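Local coordinates for DspB (Aggregatibacter actinomycetemcomitans, PDB 1YHT), which acts as a family 20 glycoside hydrolase that releases biofilms, probably by cleaving terminal N-acetylhexosamine units from surface polysaccharide, at residues A[49-55]-A[110-116]; A[101-105]-A[170-174]; A[236-241]-A[252-258]; A[268-272]-A[322-328]; A[280-284]-A[334-338]. One frame throughout, in Å; residues are numbered along the deposited sequence.

Contact 1: A[49-55]-A[110-116]; sequences FLHLHFS and ELIPELD
Leu50 pairs with Glu110 and Ile112 in the parallel pattern: its N donates to Glu110 O and its O receives Ile112 N, both at 2.8 Å. One step on, Leu52 N reaches Ile112 O, and Glu114 N closes on Leu52 O at 3.1 Å.

The side-chain hydrogen bonds converge on one carboxylate oxygen. With CG anti to the backbone N (chi1 -174°) and the chain extended beyond it, Glu114 sends OE1 between two histidines. His51 NE2 donates to it at 2.8 Å and His53 ND1 at 2.6 Å, from opposite faces of the carboxylate plane. OE1 lies in the His53 ring plane but is tilted from that of His51. Trp216 holds OE2, so both oxygens are engaged and the group is fixed in rotation.

Among the apolar contacts, Phe49 CD1 meets Ile112 CD1 at 3.8 Å on the face that bears the histidines. On the other face Leu50 CB packs on Leu111 CD2 and Pro113 CB touches the edge of the Phe54 ring at CE2 (3.7 Å); the backbone oxygen Glu114 O lies over one face of that ring.

His51, His53 and Glu114 face the interior of a TIM barrel, where His51 stacks on His179 and His53 meets Trp330 edge-to-face. Strand 18-24 flanks strand 49-53, strand 177-181 borders strand 110-117, and helix 154-171 covers Pro113 and Leu115 from outside.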
# COMPACT_ATOMS: atom_id res chain seq x y z
N PHE A 49 3.46 -12.80 -0.18
CA PHE A 49 3.28 -11.61 0.64
C PHE A 49 1.87 -11.08 0.69
O PHE A 49 1.05 -11.25 -0.23
CB PHE A 49 4.31 -10.51 0.31
CG PHE A 49 4.05 -9.75 -0.96
CD1 PHE A 49 3.15 -8.68 -0.95
CD2 PHE A 49 4.76 -10.01 -2.12
CE1 PHE A 49 2.95 -7.90 -2.08
CE2 PHE A 49 4.58 -9.24 -3.28
CZ PHE A 49 3.66 -8.21 -3.30
N LEU A 50 1.62 -10.41 1.82
CA LEU A 50 0.41 -9.60 2.05
C LEU A 50 0.89 -8.18 2.45
O LEU A 50 1.46 -7.98 3.53
CB LEU A 50 -0.44 -10.23 3.16
CG LEU A 50 -1.68 -9.40 3.59
CD1 LEU A 50 -2.60 -9.11 2.46
CD2 LEU A 50 -2.46 -10.21 4.64
N HIS A 51 0.71 -7.25 1.52
CA HIS A 51 0.96 -5.82 1.66
C HIS A 51 -0.28 -5.18 2.28
O HIS A 51 -1.37 -5.07 1.67
CB HIS A 51 1.37 -5.30 0.26
CG HIS A 51 1.47 -3.80 0.09
ND1 HIS A 51 1.75 -3.23 -1.14
CD2 HIS A 51 1.28 -2.76 0.95
CE1 HIS A 51 1.73 -1.92 -1.03
NE2 HIS A 51 1.42 -1.60 0.22
N LEU A 52 -0.12 -4.78 3.54
CA LEU A 52 -1.24 -4.31 4.37
C LEU A 52 -1.29 -2.82 4.38
O LEU A 52 -0.52 -2.15 5.10
CB LEU A 52 -1.14 -4.82 5.79
CG LEU A 52 -2.46 -4.83 6.56
CD1 LEU A 52 -3.47 -5.84 5.95
CD2 LEU A 52 -2.24 -5.12 8.04
N HIS A 53 -2.24 -2.28 3.60
CA HIS A 53 -2.47 -0.83 3.49
C HIS A 53 -3.49 -0.45 4.54
O HIS A 53 -4.68 -0.37 4.24
CB HIS A 53 -2.93 -0.50 2.06
CG HIS A 53 -3.02 0.98 1.76
ND1 HIS A 53 -1.99 1.68 1.17
CD2 HIS A 53 -4.02 1.87 1.97
CE1 HIS A 53 -2.36 2.95 1.04
NE2 HIS A 53 -3.58 3.09 1.51
N PHE A 54 -3.02 -0.22 5.78
CA PHE A 54 -3.87 -0.00 6.98
C PHE A 54 -4.06 1.46 7.37
O PHE A 54 -4.81 1.75 8.30
CB PHE A 54 -3.33 -0.79 8.22
CG PHE A 54 -1.95 -0.38 8.66
CD1 PHE A 54 -1.77 0.72 9.49
CD2 PHE A 54 -0.85 -1.08 8.24
CE1 PHE A 54 -0.51 1.11 9.85
CE2 PHE A 54 0.40 -0.68 8.60
CZ PHE A 54 0.56 0.41 9.42
N SER A 55 -3.39 2.37 6.66
CA SER A 55 -3.39 3.78 7.02
C SER A 55 -3.67 4.63 5.73
O SER A 55 -2.96 4.52 4.73
CB SER A 55 -2.07 4.16 7.65
OG SER A 55 -1.98 5.56 7.90
N GLU A 110 4.87 -13.36 4.08
CA GLU A 110 5.40 -12.10 4.57
C GLU A 110 4.32 -11.03 4.68
O GLU A 110 3.48 -10.88 3.80
CB GLU A 110 6.48 -11.58 3.62
CG GLU A 110 7.22 -10.37 4.18
CD GLU A 110 8.11 -9.65 3.19
OE1 GLU A 110 8.16 -9.98 2.00
OE2 GLU A 110 8.78 -8.72 3.66
N LEU A 111 4.33 -10.31 5.79
CA LEU A 111 3.45 -9.14 6.00
C LEU A 111 4.26 -7.88 5.72
O LEU A 111 5.32 -7.68 6.30
CB LEU A 111 2.95 -9.14 7.42
CG LEU A 111 2.14 -10.40 7.84
CD1 LEU A 111 1.57 -10.30 9.28
CD2 LEU A 111 1.00 -10.62 6.87
N ILE A 112 3.78 -7.05 4.80
CA ILE A 112 4.45 -5.82 4.49
C ILE A 112 3.53 -4.68 4.95
O ILE A 112 2.56 -4.35 4.27
CB ILE A 112 4.82 -5.70 3.01
CG1 ILE A 112 5.62 -6.93 2.57
CG2 ILE A 112 5.50 -4.34 2.71
CD1 ILE A 112 5.94 -7.05 1.06
N PRO A 113 3.85 -4.05 6.09
CA PRO A 113 3.03 -2.89 6.47
C PRO A 113 3.30 -1.70 5.57
O PRO A 113 4.44 -1.51 5.15
CB PRO A 113 3.45 -2.61 7.93
CG PRO A 113 4.96 -2.96 7.94
CD PRO A 113 4.94 -4.30 7.07
N GLU A 114 2.26 -0.88 5.31
CA GLU A 114 2.38 0.38 4.59
C GLU A 114 1.90 1.50 5.46
O GLU A 114 0.70 1.61 5.76
CB GLU A 114 1.60 0.42 3.24
CG GLU A 114 1.87 1.72 2.47
CD GLU A 114 1.07 1.93 1.19
OE1 GLU A 114 0.43 0.98 0.67
OE2 GLU A 114 1.06 3.10 0.73
N LEU A 115 2.84 2.38 5.82
CA LEU A 115 2.53 3.61 6.51
C LEU A 115 2.70 4.72 5.48
O LEU A 115 3.79 5.15 5.22
CB LEU A 115 3.47 3.79 7.72
CG LEU A 115 3.11 4.87 8.73
CD1 LEU A 115 1.85 4.51 9.48
CD2 LEU A 115 4.28 5.13 9.68
N ASP A 116 1.59 5.12 4.85
CA ASP A 116 1.65 5.98 3.70
C ASP A 116 1.92 7.44 4.16
O ASP A 116 1.47 7.89 5.22
CB ASP A 116 0.36 5.88 2.86
CG ASP A 116 0.54 6.36 1.43
OD1 ASP A 116 1.57 7.02 1.13
OD2 ASP A 116 -0.39 6.09 0.62
O HOH W 1 -1.53 2.29 4.33
O HOH W 2 -0.93 6.78 5.89

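Contact 2: A[101-105]-A[170-174]; sequences KAYAK and IFGDT
Lys101 crosses the side chain of Thr174 at about a right angle, its CB resting 3.5 Å from Thr174 CG2. Farther out the lysine bends at chi3 (47°), which brings NZ to Ile170 O at 2.7 Å. That carbonyl belongs to the last turn of helix 154-171, and Asp98 gives the same ammonium group a salt bridge.

Helices 94-106 and 154-171 are neighbours on the outer layer of the TIM barrel, and the contact joins the flank of the first to the C-terminal end of the second, with Leu111 of strand 110-117 beneath Lys101 and Thr174. Gly172 leaves the helix with positive phi. Just beyond it, Thr174 turns back and donates OG1 to Phe171 O at 2.7 Å; its own N reaches the same carbonyl from the same face, and its CG2 packs against Lys101.

Lys105, extended beyond CG, forms a salt bridge at the surface: its NZ lies 2.7 Å from Asp173 OD1 and 2.8 Å from Asp173 OD2, on the syn side of each oxygen.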
# COMPACT_ATOMS: atom_id res chain seq x y z
N LYS A 101 -0.22 -12.59 12.51
CA LYS A 101 1.21 -12.73 12.30
C LYS A 101 1.64 -14.18 12.37
O LYS A 101 2.35 -14.66 11.48
CB LYS A 101 1.99 -11.92 13.35
CG LYS A 101 1.93 -10.40 13.15
CD LYS A 101 2.34 -9.60 14.38
CE LYS A 101 3.63 -10.08 15.06
NZ LYS A 101 3.82 -9.41 16.43
N ALA A 102 1.23 -14.86 13.45
CA ALA A 102 1.49 -16.30 13.63
C ALA A 102 0.95 -17.13 12.44
O ALA A 102 1.62 -18.01 11.90
CB ALA A 102 0.92 -16.79 14.99
N TYR A 103 -0.24 -16.79 11.98
CA TYR A 103 -0.89 -17.55 10.95
C TYR A 103 -0.11 -17.34 9.64
O TYR A 103 0.23 -18.33 8.95
CB TYR A 103 -2.35 -17.12 10.84
CG TYR A 103 -3.15 -18.02 9.97
CD1 TYR A 103 -3.65 -19.21 10.47
CD2 TYR A 103 -3.39 -17.71 8.62
CE1 TYR A 103 -4.37 -20.11 9.64
CE2 TYR A 103 -4.10 -18.58 7.81
CZ TYR A 103 -4.57 -19.79 8.32
OH TYR A 103 -5.29 -20.67 7.51
N ALA A 104 0.21 -16.07 9.33
CA ALA A 104 1.01 -15.72 8.12
C ALA A 104 2.33 -16.43 8.06
O ALA A 104 2.71 -17.02 7.04
CB ALA A 104 1.24 -14.21 8.07
N LYS A 105 3.05 -16.31 9.17
CA LYS A 105 4.34 -16.90 9.32
C LYS A 105 4.32 -18.43 9.09
O LYS A 105 5.13 -18.94 8.34
CB LYS A 105 4.86 -16.59 10.71
CG LYS A 105 6.31 -16.32 10.78
CD LYS A 105 6.64 -15.89 12.21
CE LYS A 105 8.12 -15.83 12.37
NZ LYS A 105 8.45 -15.73 13.82
N ILE A 170 5.33 -3.89 16.08
CA ILE A 170 4.07 -4.64 15.94
C ILE A 170 4.18 -5.84 14.98
O ILE A 170 3.79 -6.94 15.33
CB ILE A 170 2.94 -3.71 15.48
CG1 ILE A 170 2.55 -2.70 16.57
CG2 ILE A 170 1.66 -4.48 15.11
CD1 ILE A 170 1.64 -1.52 16.02
N PHE A 171 4.72 -5.64 13.78
CA PHE A 171 4.83 -6.71 12.78
C PHE A 171 6.01 -7.65 13.07
O PHE A 171 5.98 -8.83 12.71
CB PHE A 171 4.86 -6.14 11.36
CG PHE A 171 3.52 -5.59 10.94
CD1 PHE A 171 2.61 -6.40 10.24
CD2 PHE A 171 3.11 -4.34 11.36
CE1 PHE A 171 1.34 -5.93 9.92
CE2 PHE A 171 1.82 -3.86 11.06
CZ PHE A 171 0.95 -4.62 10.34
N GLY A 172 7.03 -7.12 13.74
CA GLY A 172 8.22 -7.90 14.11
C GLY A 172 8.77 -8.76 12.95
O GLY A 172 8.80 -8.31 11.82
N ASP A 173 9.16 -10.01 13.24
CA ASP A 173 9.86 -10.83 12.22
C ASP A 173 8.98 -11.41 11.09
O ASP A 173 9.47 -12.17 10.26
CB ASP A 173 10.72 -11.95 12.88
CG ASP A 173 9.91 -13.05 13.52
OD1 ASP A 173 8.66 -13.08 13.43
OD2 ASP A 173 10.54 -13.93 14.12
N THR A 174 7.70 -11.04 11.05
CA THR A 174 6.83 -11.42 9.93
C THR A 174 7.11 -10.58 8.69
O THR A 174 6.60 -10.88 7.61
CB THR A 174 5.35 -11.29 10.28
OG1 THR A 174 5.01 -9.89 10.48
CG2 THR A 174 5.02 -12.12 11.52

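Contact 3: A[236-241]-A[252-258]; sequences YWSYDG and RRDMRVS
Tyr239 and Arg253 cross at about a right angle, with Arg253 CG over one face of the phenol ring, 4.0 Å from its centroid in a CH-pi contact. The arginine runs on past the ring, so that its NH1 comes within 3.3 Å of Tyr239 CD1 while the guanidinium plane stands 59° from the ring.

Asp240 is gripped twice, each time side-on by two nitrogens converging on one oxygen. Arg253 NE (2.9 Å) and NH2 take the carboxylate oxygen Asp240 OD2 in a salt bridge, and Arg252 NH2 (2.9 Å) and NE take the backbone oxygen Asp240 O from above its carbonyl plane. Bends at chi2 and chi3 fold Arg252 back to that carbonyl. Beside them the extended Arg256 passes Tyr239 O with its CD; this buried carbonyl oxygen has no polar partner.

Farther along, Tyr236 OH donates to Val257 O at 2.7 Å, in the carbonyl plane and on a lone pair. A water accepts from Tyr239 OH and donates to Arg256 O, tying the ring's tip to the helix exit.

In the second shell, Asp308 forms another salt bridge with Arg253 NH2, and the Trp307 ring meets both tyrosines. Ser258 caps the start of helix 259-264.

The whole is a beta-alpha connection of the TIM barrel: the loop leaving strand 233-236 packs against the C-terminal end of the following helix, 246-255, before helix 259-264.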
# COMPACT_ATOMS: atom_id res chain seq x y z
N TYR A 236 5.12 -0.43 -8.78
CA TYR A 236 4.84 0.41 -9.97
C TYR A 236 3.43 0.21 -10.46
O TYR A 236 3.11 -0.83 -11.09
CB TYR A 236 5.83 0.09 -11.13
CG TYR A 236 5.94 1.23 -12.13
CD1 TYR A 236 7.08 2.05 -12.16
CD2 TYR A 236 4.89 1.56 -12.97
CE1 TYR A 236 7.17 3.17 -13.04
CE2 TYR A 236 4.97 2.63 -13.84
CZ TYR A 236 6.14 3.43 -13.91
OH TYR A 236 6.22 4.53 -14.79
N TRP A 237 2.57 1.19 -10.18
CA TRP A 237 1.14 1.04 -10.42
C TRP A 237 0.58 1.74 -11.66
O TRP A 237 -0.39 1.27 -12.25
CB TRP A 237 0.34 1.44 -9.21
CG TRP A 237 0.32 2.88 -8.86
CD1 TRP A 237 1.30 3.58 -8.25
CD2 TRP A 237 -0.75 3.78 -9.08
NE1 TRP A 237 0.91 4.88 -8.07
CE2 TRP A 237 -0.34 5.04 -8.58
CE3 TRP A 237 -2.02 3.66 -9.65
CZ2 TRP A 237 -1.17 6.16 -8.61
CZ3 TRP A 237 -2.86 4.78 -9.68
CH2 TRP A 237 -2.43 6.01 -9.16
N SER A 238 1.18 2.87 -12.01
CA SER A 238 0.77 3.63 -13.18
C SER A 238 1.88 4.60 -13.61
O SER A 238 2.54 5.22 -12.76
CB SER A 238 -0.48 4.42 -12.84
OG SER A 238 -1.00 5.07 -13.98
N TYR A 239 2.04 4.76 -14.92
CA TYR A 239 2.93 5.78 -15.48
C TYR A 239 2.46 7.19 -15.16
O TYR A 239 3.27 8.11 -15.07
CB TYR A 239 2.98 5.60 -17.01
CG TYR A 239 4.26 5.97 -17.76
CD1 TYR A 239 4.38 5.62 -19.11
CD2 TYR A 239 5.32 6.68 -17.18
CE1 TYR A 239 5.50 5.92 -19.85
CE2 TYR A 239 6.46 7.02 -17.95
CZ TYR A 239 6.52 6.64 -19.29
OH TYR A 239 7.61 6.89 -20.08
N ASP A 240 1.16 7.39 -14.99
CA ASP A 240 0.61 8.74 -14.93
C ASP A 240 -0.46 8.99 -13.88
O ASP A 240 -1.20 10.01 -13.92
CB ASP A 240 0.10 9.11 -16.34
CG ASP A 240 -0.93 8.11 -16.88
OD1 ASP A 240 -1.58 7.40 -16.06
OD2 ASP A 240 -1.09 8.05 -18.12
N GLY A 241 -0.51 8.11 -12.89
CA GLY A 241 -1.42 8.27 -11.79
C GLY A 241 -2.86 8.04 -12.18
O GLY A 241 -3.78 8.42 -11.47
N ARG A 252 3.11 13.87 -17.38
CA ARG A 252 3.64 12.87 -16.44
C ARG A 252 4.47 11.81 -17.17
O ARG A 252 5.54 11.42 -16.72
CB ARG A 252 2.55 12.28 -15.53
CG ARG A 252 1.71 13.38 -14.94
CD ARG A 252 1.41 13.36 -13.52
NE ARG A 252 0.22 12.63 -13.22
CZ ARG A 252 -0.72 12.98 -12.34
NH1 ARG A 252 -0.69 14.12 -11.67
NH2 ARG A 252 -1.72 12.18 -12.14
N ARG A 253 4.01 11.40 -18.34
CA ARG A 253 4.75 10.39 -19.10
C ARG A 253 6.09 10.88 -19.63
O ARG A 253 7.02 10.10 -19.85
CB ARG A 253 3.88 9.89 -20.25
CG ARG A 253 2.78 8.99 -19.80
CD ARG A 253 1.76 8.70 -20.89
NE ARG A 253 0.80 7.75 -20.34
CZ ARG A 253 0.87 6.43 -20.45
NH1 ARG A 253 1.80 5.85 -21.18
NH2 ARG A 253 -0.05 5.69 -19.85
N ASP A 254 6.19 12.19 -19.82
CA ASP A 254 7.44 12.80 -20.26
C ASP A 254 8.36 13.06 -19.08
O ASP A 254 9.56 13.09 -19.23
CB ASP A 254 7.14 14.13 -20.94
CG ASP A 254 8.36 14.71 -21.61
OD1 ASP A 254 8.98 13.98 -22.43
OD2 ASP A 254 8.72 15.86 -21.27
N MET A 255 7.78 13.27 -17.92
CA MET A 255 8.57 13.63 -16.75
C MET A 255 8.96 12.42 -15.92
O MET A 255 10.04 12.33 -15.41
CB MET A 255 7.74 14.53 -15.88
CG MET A 255 7.87 16.00 -16.11
SD MET A 255 6.71 16.86 -15.01
CE MET A 255 6.93 16.10 -13.38
N ARG A 256 8.01 11.51 -15.73
CA ARG A 256 8.23 10.37 -14.85
C ARG A 256 9.10 9.31 -15.51
O ARG A 256 9.18 9.21 -16.73
CB ARG A 256 6.90 9.77 -14.44
CG ARG A 256 6.10 10.69 -13.57
CD ARG A 256 4.88 10.02 -13.04
NE ARG A 256 4.11 10.92 -12.18
CZ ARG A 256 3.05 10.55 -11.47
NH1 ARG A 256 2.61 9.30 -11.50
NH2 ARG A 256 2.41 11.45 -10.74
N VAL A 257 9.71 8.47 -14.67
CA VAL A 257 10.45 7.31 -15.17
C VAL A 257 9.47 6.13 -15.50
O VAL A 257 8.53 5.85 -14.78
CB VAL A 257 11.59 6.91 -14.16
CG1 VAL A 257 11.01 6.30 -12.93
CG2 VAL A 257 12.52 5.89 -14.77
N SER A 258 9.71 5.46 -16.61
CA SER A 258 8.95 4.25 -16.97
C SER A 258 9.48 3.04 -16.19
O SER A 258 10.59 3.07 -15.63
CB SER A 258 9.12 3.97 -18.46
OG SER A 258 10.41 3.47 -18.71
O HOH W 3 9.72 8.02 -19.02

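Contact 4: A[268-272]-A[322-328]; sequences TVLNY and IAGAALS
Tyr272 turns CG to the side of its backbone N, away from the carbonyl carbon (chi1 -88°), and lays one face of its ring over Ala326, whose CB comes within 3.6 Å of Tyr272 CZ in a CH-pi contact offset toward the rim. Asn271, on the other face of the sheet from Leu270, extends its amide with CG opposite the backbone N (chi1 -174°); there ND2 binds the carbonyls of Leu304 and Val306, and OD1 accepts from Asn273 N.

Between the strands, Ala323 N donates to Val269 O and Asn271 N to Gly324 O, both at 2.9 Å. The third bond, from Ala326 N to Asn271 O, is weak at 3.4 Å, in keeping with strand axes 41° apart. The pairing is parallel and belongs to the TIM barrel: strand 269-271 borders strand 324-329, the last of the barrel, which in turn meets the first, 18-24, to close the cylinder.

At the N-terminal end Ala323 CB fits against Thr268 CG2 (3.6 Å) and, more loosely, against Leu270 CD1. Toward the other end, a water lies 2.8 Å from each of Tyr272 O, Ala326 O and Ser328 OG. Ser328 OG also approaches the ring at Tyr272 CD2 (3.5 Å). The phenol tip points into the barrel interior, where Tyr272 OH is hydrogen-bonded to His51 ND1 and the ring meets Trp216 at about a right angle.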
# COMPACT_ATOMS: atom_id res chain seq x y z
N THR A 268 14.85 -2.99 -8.21
CA THR A 268 13.80 -3.96 -7.96
C THR A 268 12.46 -3.30 -8.19
O THR A 268 12.14 -2.28 -7.59
CB THR A 268 13.90 -4.47 -6.53
OG1 THR A 268 15.18 -5.09 -6.38
CG2 THR A 268 12.83 -5.45 -6.19
N VAL A 269 11.67 -3.86 -9.10
CA VAL A 269 10.36 -3.31 -9.38
C VAL A 269 9.32 -4.44 -9.42
O VAL A 269 9.48 -5.42 -10.17
CB VAL A 269 10.33 -2.55 -10.71
CG1 VAL A 269 8.97 -1.87 -10.87
CG2 VAL A 269 11.50 -1.49 -10.81
N LEU A 270 8.23 -4.23 -8.68
CA LEU A 270 7.04 -5.09 -8.75
C LEU A 270 5.96 -4.37 -9.54
O LEU A 270 5.76 -3.16 -9.38
CB LEU A 270 6.49 -5.44 -7.35
CG LEU A 270 7.33 -6.37 -6.49
CD1 LEU A 270 8.56 -5.63 -5.90
CD2 LEU A 270 6.49 -6.99 -5.37
N ASN A 271 5.27 -5.14 -10.37
CA ASN A 271 4.28 -4.62 -11.26
C ASN A 271 2.92 -4.64 -10.56
O ASN A 271 2.37 -5.69 -10.27
CB ASN A 271 4.27 -5.47 -12.54
CG ASN A 271 3.34 -4.92 -13.62
OD1 ASN A 271 2.65 -3.92 -13.41
ND2 ASN A 271 3.33 -5.57 -14.81
N TYR A 272 2.38 -3.47 -10.31
CA TYR A 272 1.09 -3.32 -9.67
C TYR A 272 0.03 -2.81 -10.67
O TYR A 272 -1.05 -2.40 -10.25
CB TYR A 272 1.21 -2.38 -8.50
CG TYR A 272 1.61 -3.00 -7.15
CD1 TYR A 272 2.77 -3.74 -7.01
CD2 TYR A 272 0.82 -2.81 -6.01
CE1 TYR A 272 3.16 -4.26 -5.77
CE2 TYR A 272 1.22 -3.31 -4.77
CZ TYR A 272 2.39 -4.05 -4.65
OH TYR A 272 2.84 -4.56 -3.41
N ILE A 322 11.64 -8.43 -13.79
CA ILE A 322 10.55 -7.89 -13.00
C ILE A 322 10.44 -8.77 -11.76
O ILE A 322 10.33 -9.99 -11.81
CB ILE A 322 9.21 -7.78 -13.80
CG1 ILE A 322 9.34 -6.74 -14.92
CG2 ILE A 322 8.06 -7.41 -12.85
CD1 ILE A 322 8.22 -6.83 -15.98
N ALA A 323 10.50 -8.14 -10.60
CA ALA A 323 10.67 -8.86 -9.34
C ALA A 323 9.37 -9.60 -8.91
O ALA A 323 9.43 -10.57 -8.20
CB ALA A 323 11.15 -7.87 -8.28
N GLY A 324 8.23 -9.18 -9.43
CA GLY A 324 6.93 -9.72 -8.97
C GLY A 324 5.77 -8.81 -9.31
O GLY A 324 5.88 -7.95 -10.21
N ALA A 325 4.65 -9.00 -8.58
CA ALA A 325 3.36 -8.36 -8.89
C ALA A 325 2.41 -8.58 -7.77
O ALA A 325 2.59 -9.50 -6.96
CB ALA A 325 2.76 -8.94 -10.18
N ALA A 326 1.41 -7.73 -7.68
CA ALA A 326 0.34 -7.92 -6.69
C ALA A 326 -0.99 -7.52 -7.25
O ALA A 326 -1.07 -6.61 -8.07
CB ALA A 326 0.64 -7.12 -5.46
N LEU A 327 -2.04 -8.20 -6.81
CA LEU A 327 -3.40 -7.70 -6.88
C LEU A 327 -3.60 -6.70 -5.75
O LEU A 327 -3.32 -7.04 -4.60
CB LEU A 327 -4.42 -8.80 -6.66
CG LEU A 327 -5.92 -8.44 -6.74
CD1 LEU A 327 -6.36 -8.06 -8.13
CD2 LEU A 327 -6.81 -9.64 -6.28
N SER A 328 -4.19 -5.56 -6.05
CA SER A 328 -4.59 -4.58 -5.06
C SER A 328 -6.12 -4.50 -4.96
O SER A 328 -6.80 -4.28 -5.96
CB SER A 328 -4.00 -3.21 -5.44
OG SER A 328 -2.57 -3.16 -5.36
O HOH W 4 -1.79 -3.86 -7.98

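Contact 5: A[280-284]-A[334-338]; sequences VPKAS and AKALK
A type I beta turn from Ala334 to Leu337, closed by Leu337 N to Ala334 O at 2.9 Å, packs against the irregular chain at Pro281 to Ala283 without a direct hydrogen bond between them. Pro281 O and Ala334 N come within 3.2 Å, but at an angle too poor for a bond. What polar linkage there is runs through a water, which accepts from Ala283 N and from Ala336 N, at 3.1 Å each.

Leu337 packs against both Pro281 and Ala283. Its CG, anti to the carbonyl carbon (chi1 -70°), is carried across to the backbone of the other loop, 3.6 Å from Ala283 N. From there the two methyl groups part: CD1 settles on Pro281 CB at 3.6 Å, and CD2 lies against Ala283. Ala283 CB also meets Ala336 CB at 3.8 Å, toward the exposed side, while Ala334 CB rests 3.4 Å from Pro281 O. Beneath, Phe287 and Ile342 receive Pro281 and Leu337, and His28 is hydrogen-bonded to Leu337 O.

Lys338 occupies the N-cap position of helix 339-358, so the turn leads directly into the C-terminal helix. The contact is thus one between two strand-to-helix loops of a TIM barrel, those that lead into helices 287-301 and 339-358.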
# COMPACT_ATOMS: atom_id res chain seq x y z
N VAL A 280 -11.67 -2.44 -7.30
CA VAL A 280 -12.34 -1.55 -6.37
C VAL A 280 -13.77 -2.08 -6.13
O VAL A 280 -14.75 -1.67 -6.78
CB VAL A 280 -12.32 -0.06 -6.88
CG1 VAL A 280 -12.70 0.91 -5.78
CG2 VAL A 280 -10.89 0.32 -7.45
N PRO A 281 -13.89 -3.02 -5.20
CA PRO A 281 -15.21 -3.61 -5.03
C PRO A 281 -16.30 -2.61 -4.66
O PRO A 281 -16.12 -1.69 -3.84
CB PRO A 281 -14.99 -4.65 -3.93
CG PRO A 281 -13.53 -4.97 -4.04
CD PRO A 281 -12.91 -3.65 -4.32
N LYS A 282 -17.43 -2.82 -5.32
CA LYS A 282 -18.62 -2.02 -5.12
C LYS A 282 -19.83 -2.93 -5.26
O LYS A 282 -19.96 -3.65 -6.24
CB LYS A 282 -18.63 -0.88 -6.14
CG LYS A 282 -19.80 0.08 -6.00
CD LYS A 282 -19.59 1.30 -6.91
CE LYS A 282 -20.89 1.97 -7.22
NZ LYS A 282 -21.46 2.62 -6.05
N ALA A 283 -20.71 -2.90 -4.26
CA ALA A 283 -21.94 -3.66 -4.31
C ALA A 283 -22.79 -3.18 -5.50
O ALA A 283 -22.91 -1.99 -5.73
CB ALA A 283 -22.70 -3.51 -3.02
N SER A 284 -23.37 -4.12 -6.22
CA SER A 284 -24.17 -3.85 -7.41
C SER A 284 -24.73 -5.18 -7.84
O SER A 284 -24.23 -6.23 -7.42
CB SER A 284 -23.34 -3.31 -8.57
OG SER A 284 -22.71 -4.36 -9.30
N ALA A 334 -16.59 0.15 -1.27
CA ALA A 334 -17.06 -1.14 -0.79
C ALA A 334 -18.01 -1.05 0.44
O ALA A 334 -18.26 -2.06 1.10
CB ALA A 334 -15.88 -2.00 -0.47
N LYS A 335 -18.56 0.13 0.73
CA LYS A 335 -19.31 0.30 1.96
C LYS A 335 -20.48 -0.69 2.14
O LYS A 335 -20.78 -1.08 3.26
CB LYS A 335 -19.86 1.73 2.08
CG LYS A 335 -20.89 2.12 1.07
CD LYS A 335 -21.22 3.65 1.14
CE LYS A 335 -20.36 4.53 0.17
NZ LYS A 335 -20.78 5.99 0.05
N ALA A 336 -21.17 -1.06 1.07
CA ALA A 336 -22.30 -1.96 1.21
C ALA A 336 -21.92 -3.42 1.06
O ALA A 336 -22.78 -4.28 1.03
CB ALA A 336 -23.38 -1.58 0.18
N LEU A 337 -20.62 -3.73 1.00
CA LEU A 337 -20.19 -5.12 0.91
C LEU A 337 -19.53 -5.57 2.20
O LEU A 337 -18.77 -4.80 2.83
CB LEU A 337 -19.18 -5.30 -0.22
CG LEU A 337 -19.58 -5.21 -1.68
CD1 LEU A 337 -18.29 -5.13 -2.50
CD2 LEU A 337 -20.38 -6.43 -2.06
N LYS A 338 -19.78 -6.82 2.57
CA LYS A 338 -19.08 -7.43 3.67
C LYS A 338 -17.70 -7.95 3.28
O LYS A 338 -17.47 -8.38 2.14
CB LYS A 338 -19.87 -8.61 4.21
CG LYS A 338 -21.18 -8.17 4.84
CD LYS A 338 -20.90 -7.39 6.15
CE LYS A 338 -22.15 -7.34 7.04
NZ LYS A 338 -22.95 -6.10 6.80
O HOH W 5 -20.50 -0.88 -1.96

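In the fold
From the N terminus, contact 1 opens on strand 49-53, and contact 2 opens on helix 94-106 before strand 110-117 closes contact 1; segment 170-174 then closes contact 2, so the two cross. They touch where Thr174 O meets Leu111 N, tying barrel wall to outer helices. Contact 3 follows in series, closing a short loop within one connection. Contacts 4 and 5 cross in turn: 268-272 and 280-284 open, 322-328 and 334-338 close, joining the last strands and the loops beyond them. Tyr236 links contact 3 to contact 4 through backbone bonds with Leu270 and Tyr272, and Phe49 packs on Leu270 and Ala326 across the barrel interior.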